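NigD-like protein (Bacteroides vulgatus ATCC 8482, PDB 3K6O) is of unknown function but, as a NigD-like protein, joins an OB domain to a beta sandwich and is probably exported as a lipoprotein. Local coordinates at residues 30-33 with 39-42; 63-68 with 73-78; 56-61 with 117-122; 111-116 with 205-210. All coordinates share one frame; numbering follows the deposited sequence.

Contact 1 (30-33 with 39-42)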
loop_
_atom_site.group_PDB
_atom_site.type_symbol
_atom_site.label_atom_id
_atom_site.label_comp_id
_atom_site.label_asym_id
_atom_site.label_seq_id
_atom_site.Cartn_x
_atom_site.Cartn_y
_atom_site.Cartn_z
ATOM N N ALA A 30 -2.476 2.228 -24.601
ATOM C CA ALA A 30 -3.104 1.493 -23.524
ATOM C C ALA A 30 -2.344 1.788 -22.200
ATOM O O ALA A 30 -1.160 2.093 -22.209
ATOM C CB ALA A 30 -3.126 -0.027 -23.836
ATOM N N PRO A 31 -3.045 1.726 -21.064
ATOM C CA PRO A 31 -2.355 1.775 -19.796
ATOM C C PRO A 31 -1.514 0.505 -19.593
ATOM O O PRO A 31 -1.825 -0.569 -20.142
ATOM C CB PRO A 31 -3.496 1.879 -18.764
ATOM C CG PRO A 31 -4.642 1.313 -19.410
ATOM C CD PRO A 31 -4.475 1.445 -20.900
ATOM N N TYR A 32 -0.440 0.662 -18.837
ATOM C CA TYR A 32 0.470 -0.419 -18.533
ATOM C C TYR A 32 0.673 -0.440 -17.053
ATOM O O TYR A 32 0.211 0.454 -16.362
ATOM C CB TYR A 32 1.793 -0.313 -19.320
ATOM C CG TYR A 32 2.644 0.922 -19.059
ATOM C CD1 TYR A 32 3.586 0.942 -18.048
ATOM C CD2 TYR A 32 2.515 2.057 -19.844
ATOM C CE1 TYR A 32 4.378 2.085 -17.822
ATOM C CE2 TYR A 32 3.294 3.168 -19.634
ATOM C CZ TYR A 32 4.223 3.178 -18.620
ATOM O OH TYR A 32 4.960 4.309 -18.397
ATOM N N LEU A 33 1.316 -1.489 -16.567
ATOM C CA LEU A 33 1.478 -1.696 -15.146
ATOM C C LEU A 33 2.959 -1.589 -14.785
ATOM O O LEU A 33 3.821 -1.998 -15.575
ATOM C CB LEU A 33 0.942 -3.042 -14.757
ATOM C CG LEU A 33 -0.519 -3.245 -15.102
ATOM C CD1 LEU A 33 -0.900 -4.652 -14.707
ATOM C CD2 LEU A 33 -1.396 -2.187 -14.422
ATOM N N GLU A 39 9.837 -2.749 -12.748
ATOM C CA GLU A 39 9.633 -3.355 -14.054
ATOM C C GLU A 39 8.271 -2.995 -14.637
ATOM O O GLU A 39 7.269 -3.017 -13.943
ATOM C CB GLU A 39 9.750 -4.865 -13.982
ATOM C CG GLU A 39 11.150 -5.313 -13.630
ATOM C CD GLU A 39 11.274 -6.814 -13.651
ATOM O OE1 GLU A 39 10.322 -7.503 -13.203
ATOM O OE2 GLU A 39 12.300 -7.294 -14.161
ATOM N N LYS A 40 8.253 -2.689 -15.931
ATOM C CA LYS A 40 7.054 -2.272 -16.615
ATOM C C LYS A 40 6.509 -3.460 -17.374
ATOM O O LYS A 40 7.250 -4.126 -18.120
ATOM C CB LYS A 40 7.359 -1.162 -17.601
ATOM C CG LYS A 40 7.957 0.123 -17.002
ATOM C CD LYS A 40 8.092 1.158 -18.114
ATOM C CE LYS A 40 9.457 1.866 -18.100
ATOM N NZ LYS A 40 9.685 2.633 -16.804
ATOM N N LEU A 41 5.212 -3.689 -17.216
ATOM C CA LEU A 41 4.533 -4.829 -17.818
ATOM C C LEU A 41 3.560 -4.360 -18.879
ATOM O O LEU A 41 2.730 -3.470 -18.610
ATOM C CB LEU A 41 3.780 -5.606 -16.731
ATOM C CG LEU A 41 4.582 -6.049 -15.496
ATOM C CD1 LEU A 41 3.692 -6.822 -14.523
ATOM C CD2 LEU A 41 5.793 -6.870 -15.906
ATOM N N TRP A 42 3.677 -4.930 -20.086
ATOM C CA TRP A 42 2.722 -4.690 -21.117
ATOM C C TRP A 42 1.605 -5.745 -21.145
ATOM O O TRP A 42 1.876 -6.972 -21.235
ATOM C CB TRP A 42 3.409 -4.642 -22.482
ATOM C CG TRP A 42 2.468 -4.190 -23.553
ATOM C CD1 TRP A 42 1.872 -4.955 -24.503
ATOM C CD2 TRP A 42 1.976 -2.854 -23.744
ATOM N NE1 TRP A 42 1.056 -4.181 -25.292
ATOM C CE2 TRP A 42 1.101 -2.886 -24.847
ATOM C CE3 TRP A 42 2.204 -1.631 -23.085
ATOM C CZ2 TRP A 42 0.430 -1.746 -25.307
ATOM C CZ3 TRP A 42 1.536 -0.491 -23.537
ATOM C CH2 TRP A 42 0.666 -0.558 -24.639
#

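Contact 2 (63-68 with 73-78)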
loop_
_atom_site.group_PDB
_atom_site.type_symbol
_atom_site.label_atom_id
_atom_site.label_comp_id
_atom_site.label_asym_id
_atom_site.label_seq_id
_atom_site.Cartn_x
_atom_site.Cartn_y
_atom_site.Cartn_z
ATOM N N TYR A 63 -1.215 -11.830 -12.305
ATOM C CA TYR A 63 -0.528 -11.786 -13.600
ATOM C C TYR A 63 0.035 -13.133 -13.978
ATOM O O TYR A 63 0.429 -13.914 -13.112
ATOM C CB TYR A 63 0.626 -10.756 -13.568
ATOM C CG TYR A 63 0.332 -9.562 -12.697
ATOM C CD1 TYR A 63 -0.704 -8.687 -13.023
ATOM C CD2 TYR A 63 1.049 -9.325 -11.542
ATOM C CE1 TYR A 63 -1.027 -7.594 -12.221
ATOM C CE2 TYR A 63 0.739 -8.210 -10.706
ATOM C CZ TYR A 63 -0.310 -7.365 -11.065
ATOM O OH TYR A 63 -0.652 -6.296 -10.292
ATOM N N SER A 64 0.061 -13.391 -15.289
ATOM C CA SER A 64 0.822 -14.466 -15.883
ATOM C C SER A 64 1.865 -13.866 -16.792
ATOM O O SER A 64 1.543 -13.130 -17.744
ATOM C CB SER A 64 -0.068 -15.388 -16.727
ATOM O OG SER A 64 -1.038 -16.066 -15.950
ATOM N N PHE A 65 3.117 -14.181 -16.534
ATOM C CA PHE A 65 4.186 -13.605 -17.318
ATOM C C PHE A 65 4.394 -14.486 -18.525
ATOM O O PHE A 65 4.829 -15.614 -18.381
ATOM C CB PHE A 65 5.464 -13.480 -16.477
ATOM C CG PHE A 65 5.358 -12.475 -15.406
ATOM C CD1 PHE A 65 4.680 -12.761 -14.240
ATOM C CD2 PHE A 65 5.908 -11.232 -15.555
ATOM C CE1 PHE A 65 4.562 -11.798 -13.234
ATOM C CE2 PHE A 65 5.790 -10.277 -14.554
ATOM C CZ PHE A 65 5.126 -10.566 -13.400
ATOM N N LEU A 66 4.037 -13.987 -19.704
ATOM C CA LEU A 66 3.995 -14.825 -20.896
ATOM C C LEU A 66 5.316 -14.874 -21.669
ATOM O O LEU A 66 5.657 -15.904 -22.245
ATOM C CB LEU A 66 2.865 -14.389 -21.814
ATOM C CG LEU A 66 1.438 -14.426 -21.262
ATOM C CD1 LEU A 66 0.520 -13.803 -22.286
ATOM C CD2 LEU A 66 0.939 -15.836 -20.845
ATOM N N GLU A 67 6.049 -13.772 -21.697
ATOM C CA GLU A 67 7.332 -13.722 -22.398
ATOM C C GLU A 67 8.039 -12.382 -22.153
ATOM O O GLU A 67 7.418 -11.403 -21.696
ATOM C CB GLU A 67 7.086 -13.894 -23.908
ATOM C CG GLU A 67 6.512 -12.625 -24.526
ATOM C CD GLU A 67 5.391 -12.839 -25.506
ATOM O OE1 GLU A 67 5.194 -13.985 -25.945
ATOM O OE2 GLU A 67 4.695 -11.844 -25.834
ATOM N N ALA A 68 9.325 -12.326 -22.452
ATOM C CA ALA A 68 10.055 -11.066 -22.430
ATOM C C ALA A 68 9.349 -10.050 -23.332
ATOM O O ALA A 68 8.750 -10.414 -24.330
ATOM C CB ALA A 68 11.526 -11.261 -22.890
ATOM N N PHE A 73 9.362 -2.516 -21.909
ATOM C CA PHE A 73 8.511 -3.340 -21.056
ATOM C C PHE A 73 9.250 -4.623 -20.816
ATOM O O PHE A 73 9.630 -5.315 -21.765
ATOM C CB PHE A 73 7.125 -3.572 -21.701
ATOM C CG PHE A 73 6.398 -2.297 -21.972
ATOM C CD1 PHE A 73 5.834 -1.599 -20.949
ATOM C CD2 PHE A 73 6.376 -1.744 -23.235
ATOM C CE1 PHE A 73 5.216 -0.364 -21.168
ATOM C CE2 PHE A 73 5.765 -0.533 -23.469
ATOM C CZ PHE A 73 5.169 0.159 -22.425
ATOM N N ALA A 74 9.507 -4.910 -19.551
ATOM C CA ALA A 74 10.252 -6.094 -19.183
ATOM C C ALA A 74 9.554 -7.366 -19.654
ATOM O O ALA A 74 10.221 -8.294 -20.113
ATOM C CB ALA A 74 10.446 -6.135 -17.650
ATOM N N TYR A 75 8.226 -7.419 -19.479
ATOM C CA TYR A 75 7.417 -8.580 -19.817
ATOM C C TYR A 75 6.079 -8.201 -20.440
ATOM O O TYR A 75 5.526 -7.142 -20.155
ATOM C CB TYR A 75 7.116 -9.412 -18.574
ATOM C CG TYR A 75 8.332 -9.965 -17.885
ATOM C CD1 TYR A 75 8.900 -11.170 -18.293
ATOM C CD2 TYR A 75 8.890 -9.304 -16.806
ATOM C CE1 TYR A 75 10.011 -11.676 -17.666
ATOM C CE2 TYR A 75 9.996 -9.803 -16.172
ATOM C CZ TYR A 75 10.549 -10.992 -16.602
ATOM O OH TYR A 75 11.652 -11.476 -15.959
ATOM N N ASN A 76 5.578 -9.100 -21.274
ATOM C CA ASN A 76 4.218 -9.079 -21.777
ATOM C C ASN A 76 3.445 -10.037 -20.906
ATOM O O ASN A 76 3.896 -11.166 -20.696
ATOM C CB ASN A 76 4.147 -9.546 -23.223
ATOM C CG ASN A 76 4.846 -8.614 -24.171
ATOM O OD1 ASN A 76 4.912 -7.390 -23.937
ATOM N ND2 ASN A 76 5.354 -9.179 -25.280
ATOM N N ILE A 77 2.301 -9.590 -20.387
ATOM C CA ILE A 77 1.536 -10.386 -19.434
ATOM C C ILE A 77 0.083 -10.602 -19.832
ATOM O O ILE A 77 -0.456 -9.900 -20.692
ATOM C CB ILE A 77 1.570 -9.757 -17.991
ATOM C CG1 ILE A 77 0.799 -8.425 -17.939
ATOM C CG2 ILE A 77 3.005 -9.521 -17.554
ATOM C CD1 ILE A 77 0.260 -8.021 -16.558
ATOM N N ARG A 78 -0.535 -11.597 -19.191
ATOM C CA ARG A 78 -1.972 -11.718 -19.148
ATOM C C ARG A 78 -2.412 -11.178 -17.788
ATOM O O ARG A 78 -1.901 -11.606 -16.738
ATOM C CB ARG A 78 -2.433 -13.183 -19.293
ATOM C CG ARG A 78 -3.903 -13.352 -19.106
ATOM C CD ARG A 78 -4.428 -14.681 -19.539
ATOM N NE ARG A 78 -3.766 -15.797 -18.896
ATOM C CZ ARG A 78 -2.961 -16.667 -19.506
ATOM N NH1 ARG A 78 -2.663 -16.564 -20.800
ATOM N NH2 ARG A 78 -2.431 -17.652 -18.805
#

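Contact 3 (56-61 with 117-122)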
loop_
_atom_site.group_PDB
_atom_site.type_symbol
_atom_site.label_atom_id
_atom_site.label_comp_id
_atom_site.label_asym_id
_atom_site.label_seq_id
_atom_site.Cartn_x
_atom_site.Cartn_y
_atom_site.Cartn_z
ATOM N N GLY A 56 -1.472 6.283 -11.962
ATOM C CA GLY A 56 -1.456 6.490 -10.531
ATOM C C GLY A 56 -2.394 5.581 -9.773
ATOM O O GLY A 56 -2.252 5.435 -8.580
ATOM N N GLU A 57 -3.359 4.961 -10.434
ATOM C CA GLU A 57 -4.184 4.015 -9.731
ATOM C C GLU A 57 -3.327 2.824 -9.316
ATOM O O GLU A 57 -2.409 2.394 -10.036
ATOM C CB GLU A 57 -5.395 3.552 -10.565
ATOM C CG GLU A 57 -6.569 4.553 -10.661
ATOM C CD GLU A 57 -7.807 3.944 -11.321
ATOM O OE1 GLU A 57 -8.649 3.329 -10.629
ATOM O OE2 GLU A 57 -7.923 4.052 -12.544
ATOM N N ARG A 58 -3.677 2.261 -8.176
ATOM C CA ARG A 58 -2.934 1.176 -7.603
ATOM C C ARG A 58 -3.805 -0.080 -7.634
ATOM O O ARG A 58 -4.997 -0.013 -7.282
ATOM C CB ARG A 58 -2.650 1.528 -6.158
ATOM C CG ARG A 58 -1.720 0.577 -5.473
ATOM C CD ARG A 58 -0.361 1.152 -5.299
ATOM N NE ARG A 58 0.487 0.345 -4.399
ATOM C CZ ARG A 58 1.605 -0.279 -4.777
ATOM N NH1 ARG A 58 2.028 -0.229 -6.037
ATOM N NH2 ARG A 58 2.311 -0.955 -3.876
ATOM N N ILE A 59 -3.209 -1.221 -8.001
ATOM C CA ILE A 59 -3.936 -2.495 -7.965
ATOM C C ILE A 59 -3.191 -3.600 -7.215
ATOM O O ILE A 59 -1.956 -3.598 -7.119
ATOM C CB ILE A 59 -4.292 -2.981 -9.410
ATOM C CG1 ILE A 59 -3.047 -3.416 -10.201
ATOM C CG2 ILE A 59 -5.011 -1.873 -10.143
ATOM C CD1 ILE A 59 -3.360 -4.051 -11.576
ATOM N N PHE A 60 -3.957 -4.569 -6.724
ATOM C CA PHE A 60 -3.432 -5.834 -6.222
ATOM C C PHE A 60 -3.906 -6.836 -7.271
ATOM O O PHE A 60 -5.114 -7.099 -7.419
ATOM C CB PHE A 60 -4.001 -6.092 -4.821
ATOM C CG PHE A 60 -3.403 -7.261 -4.098
ATOM C CD1 PHE A 60 -2.033 -7.424 -3.983
ATOM C CD2 PHE A 60 -4.221 -8.173 -3.463
ATOM C CE1 PHE A 60 -1.494 -8.511 -3.270
ATOM C CE2 PHE A 60 -3.695 -9.253 -2.758
ATOM C CZ PHE A 60 -2.341 -9.415 -2.650
ATOM N N GLY A 61 -2.964 -7.354 -8.046
ATOM C CA GLY A 61 -3.307 -8.051 -9.263
ATOM C C GLY A 61 -2.813 -9.468 -9.371
ATOM O O GLY A 61 -1.978 -9.904 -8.590
ATOM N N TYR A 117 5.520 3.555 -1.576
ATOM C CA TYR A 117 4.367 3.395 -0.666
ATOM C C TYR A 117 4.637 2.623 0.584
ATOM O O TYR A 117 5.481 1.762 0.600
ATOM C CB TYR A 117 3.202 2.678 -1.352
ATOM C CG TYR A 117 2.804 3.199 -2.713
ATOM C CD1 TYR A 117 1.872 4.226 -2.849
ATOM C CD2 TYR A 117 3.354 2.651 -3.862
ATOM C CE1 TYR A 117 1.482 4.715 -4.099
ATOM C CE2 TYR A 117 2.966 3.124 -5.143
ATOM C CZ TYR A 117 2.029 4.150 -5.251
ATOM O OH TYR A 117 1.624 4.595 -6.494
ATOM N N LEU A 118 3.895 2.941 1.635
ATOM C CA LEU A 118 3.703 2.005 2.728
ATOM C C LEU A 118 2.408 1.220 2.441
ATOM O O LEU A 118 1.315 1.779 2.356
ATOM C CB LEU A 118 3.616 2.719 4.063
ATOM C CG LEU A 118 3.579 1.757 5.247
ATOM C CD1 LEU A 118 4.950 1.085 5.471
ATOM C CD2 LEU A 118 3.127 2.441 6.504
ATOM N N ASN A 119 2.571 -0.090 2.306
ATOM C CA ASN A 119 1.511 -1.020 1.939
ATOM C C ASN A 119 1.039 -1.744 3.171
ATOM O O ASN A 119 1.826 -2.368 3.884
ATOM C CB ASN A 119 2.038 -2.008 0.913
ATOM C CG ASN A 119 2.572 -1.294 -0.317
ATOM O OD1 ASN A 119 1.816 -0.620 -1.042
ATOM N ND2 ASN A 119 3.901 -1.380 -0.536
ATOM N N VAL A 120 -0.260 -1.671 3.405
ATOM C CA VAL A 120 -0.858 -2.289 4.575
ATOM C C VAL A 120 -2.076 -3.159 4.190
ATOM O O VAL A 120 -2.979 -2.713 3.516
ATOM C CB VAL A 120 -1.278 -1.221 5.571
ATOM C CG1 VAL A 120 -1.678 -1.893 6.947
ATOM C CG2 VAL A 120 -0.141 -0.206 5.766
ATOM N N ARG A 121 -2.073 -4.410 4.625
ATOM C CA ARG A 121 -3.245 -5.237 4.560
ATOM C C ARG A 121 -3.703 -5.363 5.986
ATOM O O ARG A 121 -2.894 -5.663 6.863
ATOM C CB ARG A 121 -2.936 -6.612 3.978
ATOM C CG ARG A 121 -4.218 -7.460 3.773
ATOM C CD ARG A 121 -3.977 -8.652 2.872
ATOM N NE ARG A 121 -3.191 -9.611 3.619
ATOM C CZ ARG A 121 -3.365 -10.921 3.607
ATOM N NH1 ARG A 121 -4.285 -11.492 2.835
ATOM N NH2 ARG A 121 -2.585 -11.660 4.372
ATOM N N PHE A 122 -4.988 -5.123 6.227
ATOM C CA PHE A 122 -5.500 -5.044 7.589
ATOM C C PHE A 122 -6.975 -5.358 7.667
ATOM O O PHE A 122 -7.653 -5.486 6.642
ATOM C CB PHE A 122 -5.240 -3.664 8.192
ATOM C CG PHE A 122 -6.081 -2.543 7.602
ATOM C CD1 PHE A 122 -5.849 -2.066 6.319
ATOM C CD2 PHE A 122 -7.080 -1.932 8.354
ATOM C CE1 PHE A 122 -6.604 -1.034 5.791
ATOM C CE2 PHE A 122 -7.842 -0.881 7.822
ATOM C CZ PHE A 122 -7.589 -0.428 6.535
HETATM O O HOH W 1 -0.375 6.368 -6.998
#

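Contact 4 (111-116 with 205-210)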
loop_
_atom_site.group_PDB
_atom_site.type_symbol
_atom_site.label_atom_id
_atom_site.label_comp_id
_atom_site.label_asym_id
_atom_site.label_seq_id
_atom_site.Cartn_x
_atom_site.Cartn_y
_atom_site.Cartn_z
HETATM N N MSE A 111 2.349 -5.510 6.591
HETATM C CA MSE A 111 2.816 -4.169 6.327
HETATM C C MSE A 111 4.218 -4.185 5.774
HETATM O O MSE A 111 5.091 -4.806 6.348
HETATM C CB MSE A 111 2.777 -3.297 7.578
HETATM C CG MSE A 111 3.329 -1.833 7.311
HETATM SE SE MSE A 111 3.635 -0.955 9.056
HETATM C CE MSE A 111 1.813 -0.970 9.533
ATOM N N TRP A 112 4.433 -3.459 4.680
ATOM C CA TRP A 112 5.764 -3.340 4.113
ATOM C C TRP A 112 5.869 -2.086 3.266
ATOM O O TRP A 112 4.902 -1.687 2.621
ATOM C CB TRP A 112 6.123 -4.582 3.286
ATOM C CG TRP A 112 5.508 -4.634 1.915
ATOM C CD1 TRP A 112 6.123 -4.373 0.753
ATOM C CD2 TRP A 112 4.159 -4.991 1.587
ATOM N NE1 TRP A 112 5.261 -4.573 -0.299
ATOM C CE2 TRP A 112 4.039 -4.933 0.195
ATOM C CE3 TRP A 112 3.045 -5.367 2.341
ATOM C CZ2 TRP A 112 2.839 -5.207 -0.474
ATOM C CZ3 TRP A 112 1.842 -5.663 1.665
ATOM C CH2 TRP A 112 1.758 -5.587 0.278
ATOM N N PRO A 113 7.044 -1.457 3.268
ATOM C CA PRO A 113 7.291 -0.360 2.343
ATOM C C PRO A 113 7.794 -0.864 1.011
ATOM O O PRO A 113 8.453 -1.892 0.946
ATOM C CB PRO A 113 8.406 0.433 3.039
ATOM C CG PRO A 113 9.200 -0.606 3.767
ATOM C CD PRO A 113 8.193 -1.707 4.159
ATOM N N SER A 114 7.486 -0.113 -0.026
ATOM C CA SER A 114 8.087 -0.226 -1.322
ATOM C C SER A 114 8.717 1.145 -1.622
ATOM O O SER A 114 8.662 2.050 -0.787
ATOM C CB SER A 114 6.999 -0.518 -2.355
ATOM O OG SER A 114 6.055 0.542 -2.354
ATOM N N ASP A 115 9.242 1.323 -2.830
ATOM C CA ASP A 115 9.915 2.574 -3.183
ATOM C C ASP A 115 9.005 3.762 -2.979
ATOM O O ASP A 115 9.493 4.816 -2.606
ATOM C CB ASP A 115 10.442 2.574 -4.640
ATOM C CG ASP A 115 11.545 3.663 -4.901
ATOM O OD1 ASP A 115 12.520 3.760 -4.110
ATOM O OD2 ASP A 115 11.427 4.423 -5.912
ATOM N N ASP A 116 7.708 3.616 -3.261
ATOM C CA ASP A 116 6.812 4.767 -3.256
ATOM C C ASP A 116 5.755 4.719 -2.179
ATOM O O ASP A 116 5.161 5.758 -1.913
ATOM C CB ASP A 116 6.064 4.970 -4.586
ATOM C CG ASP A 116 6.978 5.228 -5.767
ATOM O OD1 ASP A 116 8.030 5.904 -5.643
ATOM O OD2 ASP A 116 6.603 4.759 -6.848
ATOM N N TYR A 205 16.325 1.120 5.295
ATOM C CA TYR A 205 16.534 1.491 3.892
ATOM C C TYR A 205 18.008 1.240 3.632
ATOM O O TYR A 205 18.816 1.463 4.538
ATOM C CB TYR A 205 16.236 2.970 3.681
ATOM C CG TYR A 205 14.798 3.365 3.775
ATOM C CD1 TYR A 205 13.775 2.434 3.758
ATOM C CD2 TYR A 205 14.445 4.704 3.819
ATOM C CE1 TYR A 205 12.452 2.822 3.807
ATOM C CE2 TYR A 205 13.128 5.102 3.863
ATOM C CZ TYR A 205 12.129 4.170 3.840
ATOM O OH TYR A 205 10.820 4.590 3.821
ATOM N N PRO A 206 18.382 0.790 2.409
ATOM C CA PRO A 206 17.544 0.554 1.228
ATOM C C PRO A 206 16.712 -0.727 1.328
ATOM O O PRO A 206 17.023 -1.624 2.134
ATOM C CB PRO A 206 18.561 0.414 0.099
ATOM C CG PRO A 206 19.757 -0.135 0.790
ATOM C CD PRO A 206 19.798 0.504 2.142
ATOM N N LEU A 207 15.668 -0.793 0.517
ATOM C CA LEU A 207 14.855 -1.991 0.402
ATOM C C LEU A 207 15.492 -2.935 -0.632
ATOM O O LEU A 207 15.740 -2.525 -1.781
ATOM C CB LEU A 207 13.453 -1.620 -0.044
ATOM C CG LEU A 207 12.808 -0.533 0.859
ATOM C CD1 LEU A 207 11.434 -0.106 0.319
ATOM C CD2 LEU A 207 12.741 -0.988 2.294
ATOM N N THR A 208 15.732 -4.181 -0.213
ATOM C CA THR A 208 16.272 -5.232 -1.083
ATOM C C THR A 208 15.177 -6.081 -1.745
ATOM O O THR A 208 15.476 -6.858 -2.665
ATOM C CB THR A 208 17.106 -6.205 -0.274
ATOM O OG1 THR A 208 16.257 -6.835 0.690
ATOM C CG2 THR A 208 18.240 -5.493 0.462
ATOM N N GLY A 209 13.926 -5.940 -1.276
ATOM C CA GLY A 209 12.820 -6.817 -1.689
ATOM C C GLY A 209 12.463 -7.913 -0.664
ATOM O O GLY A 209 11.433 -8.585 -0.814
ATOM N N GLU A 210 13.294 -8.079 0.371
ATOM C CA GLU A 210 13.091 -9.124 1.394
ATOM C C GLU A 210 11.897 -8.812 2.315
ATOM O O GLU A 210 11.383 -9.699 2.967
ATOM C CB GLU A 210 14.350 -9.304 2.259
ATOM C CG GLU A 210 15.489 -9.985 1.578
ATOM C CD GLU A 210 16.828 -9.769 2.280
ATOM O OE1 GLU A 210 17.234 -8.587 2.448
ATOM O OE2 GLU A 210 17.473 -10.781 2.656
#

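Contact 1 (30-33 with 39-42)
Leu33 and Leu41 face each other as an antiparallel hydrogen-bonded pair, with both donors and both acceptors of the pair in use. Leu33 N donates to Leu41 O at 3.2 Å in an almost straight bond of 174°. The return bond is shorter, 2.7 Å from Leu41 N to Leu33 O, and it meets the oxygen nearly in line with its carbonyl. Leu33 O also receives a softer donor, the CA-H of Lys40, with Lys40 CA 3.4 Å from the oxygen. Beyond this pair the backbone bonds pass to neighbouring strands: Tyr32 bonds to Glu23, and Trp42 to Tyr75 and Ile77. The Tyr32 hydroxyl has a weak hydrogen bond with Gln25.

On one side of the strands Tyr32 turns its ring up between its own N and carbonyl carbon (chi1 62°), which lays it alongside the Lys40 chain, Tyr32 CE1 3.8 Å from Lys40 CD. Trp42 starts out away from the partner strand, but the six-membered part of its indole swings back, bringing CE3 within 4.0 Å of Tyr32 CB and CH2 within 3.9 Å of Ala30 CB. With an alanine in place of Trp42, both of those methyl and methylene groups would probably lose their apolar cover, and Phe73 one of its aromatic neighbours. The two leucines project from the other side, Leu33 CB 4.3 Å from Leu41 CB, Leu33 packing on Ile59, Tyr63 and Ile77, Leu41 on Phe65 and Tyr75. This is an antiparallel beta hairpin whose inward leucines are consistent with the closed barrel of an OB domain, the family to which this part of the chain belongs.

Contact 2 (63-68 with 73-78)
Ser64 and Arg78 exchange the two backbone bonds of an antiparallel hydrogen-bonded pair, and Phe65 with Ile77 forms the non-hydrogen-bonded pair beside it. The register then slips by one residue: Leu66 N bonds to Asn76 O and Asn76 N to Glu67 O, each at 3.0 Å, so that Leu66 and Glu67 together face Asn76 in a classic beta bulge.

Among polar side chains, Asn76 ND2 donates to Glu67 OE2 at 2.8 Å. OE2 lies close to the amide plane, though the carboxylate plane is turned 81° from it; OE2 uses its anti lone pair. Glu67 gets there by a bend at chi2 (-137°). Asn76 ND2 bonds to Glu70 as well. The Arg78 guanidinium lays one face over Ser64 CB, with Arg78 NH2 3.9 Å from it, while its bonds go to Gln45 and Asn80; Asn80 also holds Ser64 OG.

Apolar contacts occupy the other face. Phe65 drives its edge into the face of Tyr75, a T-shaped pair with planes at 85° and Phe65 CD2 3.6 Å from Tyr75 CG. Ile77 is shared by two rings, its CD1 3.7 Å from Tyr63 CD1 and its CG2 3.9 Å from Phe65 CD2.

The hairpin is thus two-sided, apolar on the face of Phe65 and Ile77, mainly polar on that of Ser64, Asn76 and Arg78, where Leu66 CD2 touches Arg78 NH1; two carboxylates around one amide nitrogen would probably use both of its protons and fix the amide's rotation.

Contact 3 (56-61 with 117-122)
Arg58 lays its guanidinium flat on the ring of Tyr117, with centres 4.1 Å apart and planes only 18° from parallel. The pose comes from the arginine torsions. CG leaves anti to the backbone N (chi1 -172°), which sends the chain toward the other strand, and a bend at chi2, 105°, swings the outer chain across the ring, CD near the hydroxyl end and CZ over CD2 of the tyrosine. The two side chains, reaching in from opposite ends, overlap along their lengths. The methylene joins the stack, Arg58 CD lying 4.0 Å from the centroid of the Tyr117 ring in a CH-pi contact, while Arg58 CZ is 3.5 Å from Tyr117 CD2.

At the edge of the guanidinium, Arg58 NH2 bonds to Asn119 OD1 at 2.9 Å. The oxygen is close to the arginine plane, but the nitrogen sits above the carbonyl plane of the amide and so does not follow a lone pair. Ser171 OG ties the group together, bonding to both Asn119 OD1 and Arg58 NE, and Asp36 forms a salt bridge with Arg58 NH2. At the tyrosine's far end one water links the two segments: it donates to Gly56 O at 2.6 Å and is 2.7 Å from Tyr117 OH.

If a leucine replaced Arg58, Asp36 would probably be left without its counter-charge, Asn119 OD1 would lose a donor, and the Tyr117 face would lose its stacking partner. The positive charge is buried where the OB domain meets the beta sandwich, and its cost is likely paid by a carboxylate, neutral oxygens and an aromatic face acting together.

Contact 4 (111-116 with 205-210)
Leu207 CD1 rests on the flat peptide groups that follow Pro113, standing almost directly over the carbonyl carbon of the Ser114-Asp115 peptide, 3.6 Å from Ser114 C; it also lies over the oxygen of the Pro113-Ser114 peptide, 3.5 Å from Pro113 O. The other methyl, Leu207 CD2, comes obliquely to the pyrrolidine ring, 3.9 Å from Pro113 CG; the proline also packs on Phe203. The fold here is the C-terminal beta sandwich, and the 111-116 segment carries the end of strand 107-113 into the tight turn of a beta hairpin with strand 117-125. The loop that leaves strand 199-204 crosses that turn.

One leucine does most of the joining, and no hydrogen bond passes between the segments. Its CG lies anti to its own carbonyl carbon (chi1 -53°), an ordinary choice that directs CD1 to the turn backbone and CD2 to the proline ring. The backbone before it is bent by a cis peptide ahead of Pro206, while Tyr205 is held by its hydroxyl to Tyr177 O; Leu207 also packs on Pro179. Across the contact, the turn is kept in shape by Ser114 OG, which bonds to Tyr117 N.

This is plain packing of a loop against a hairpin turn, and it shows how a small apolar patch can join parts of the chain far apart in sequence. Past the leucine the loop closes on itself in an ST turn: Glu210 N donates to Thr208 OG1 at 3.2 Å, and that same hydroxyl donates to Glu210 OE1 at 2.7 Å, on the anti side of the carboxylate.

From the N terminus, contact 1 closes first, a short hairpin loop between 30-33 and 39-42. Segment 56-61 then opens contact 3, and on the same strand, 58-66, contact 2 opens and closes its own hairpin, nested within the much longer loop that contact 3 ends at 117-122. Contacts 1 and 2 are neighbours, joined where strand 40-43 runs beside strand 75-93, and both belong to the OB domain. Contact 3 ties that domain to the beta sandwich. Contact 4 starts at 111-116, just before contact 3 closes, so the two cross; it ends at 205-210, bringing the late loop back to the hairpin whose other strand serves contact 3.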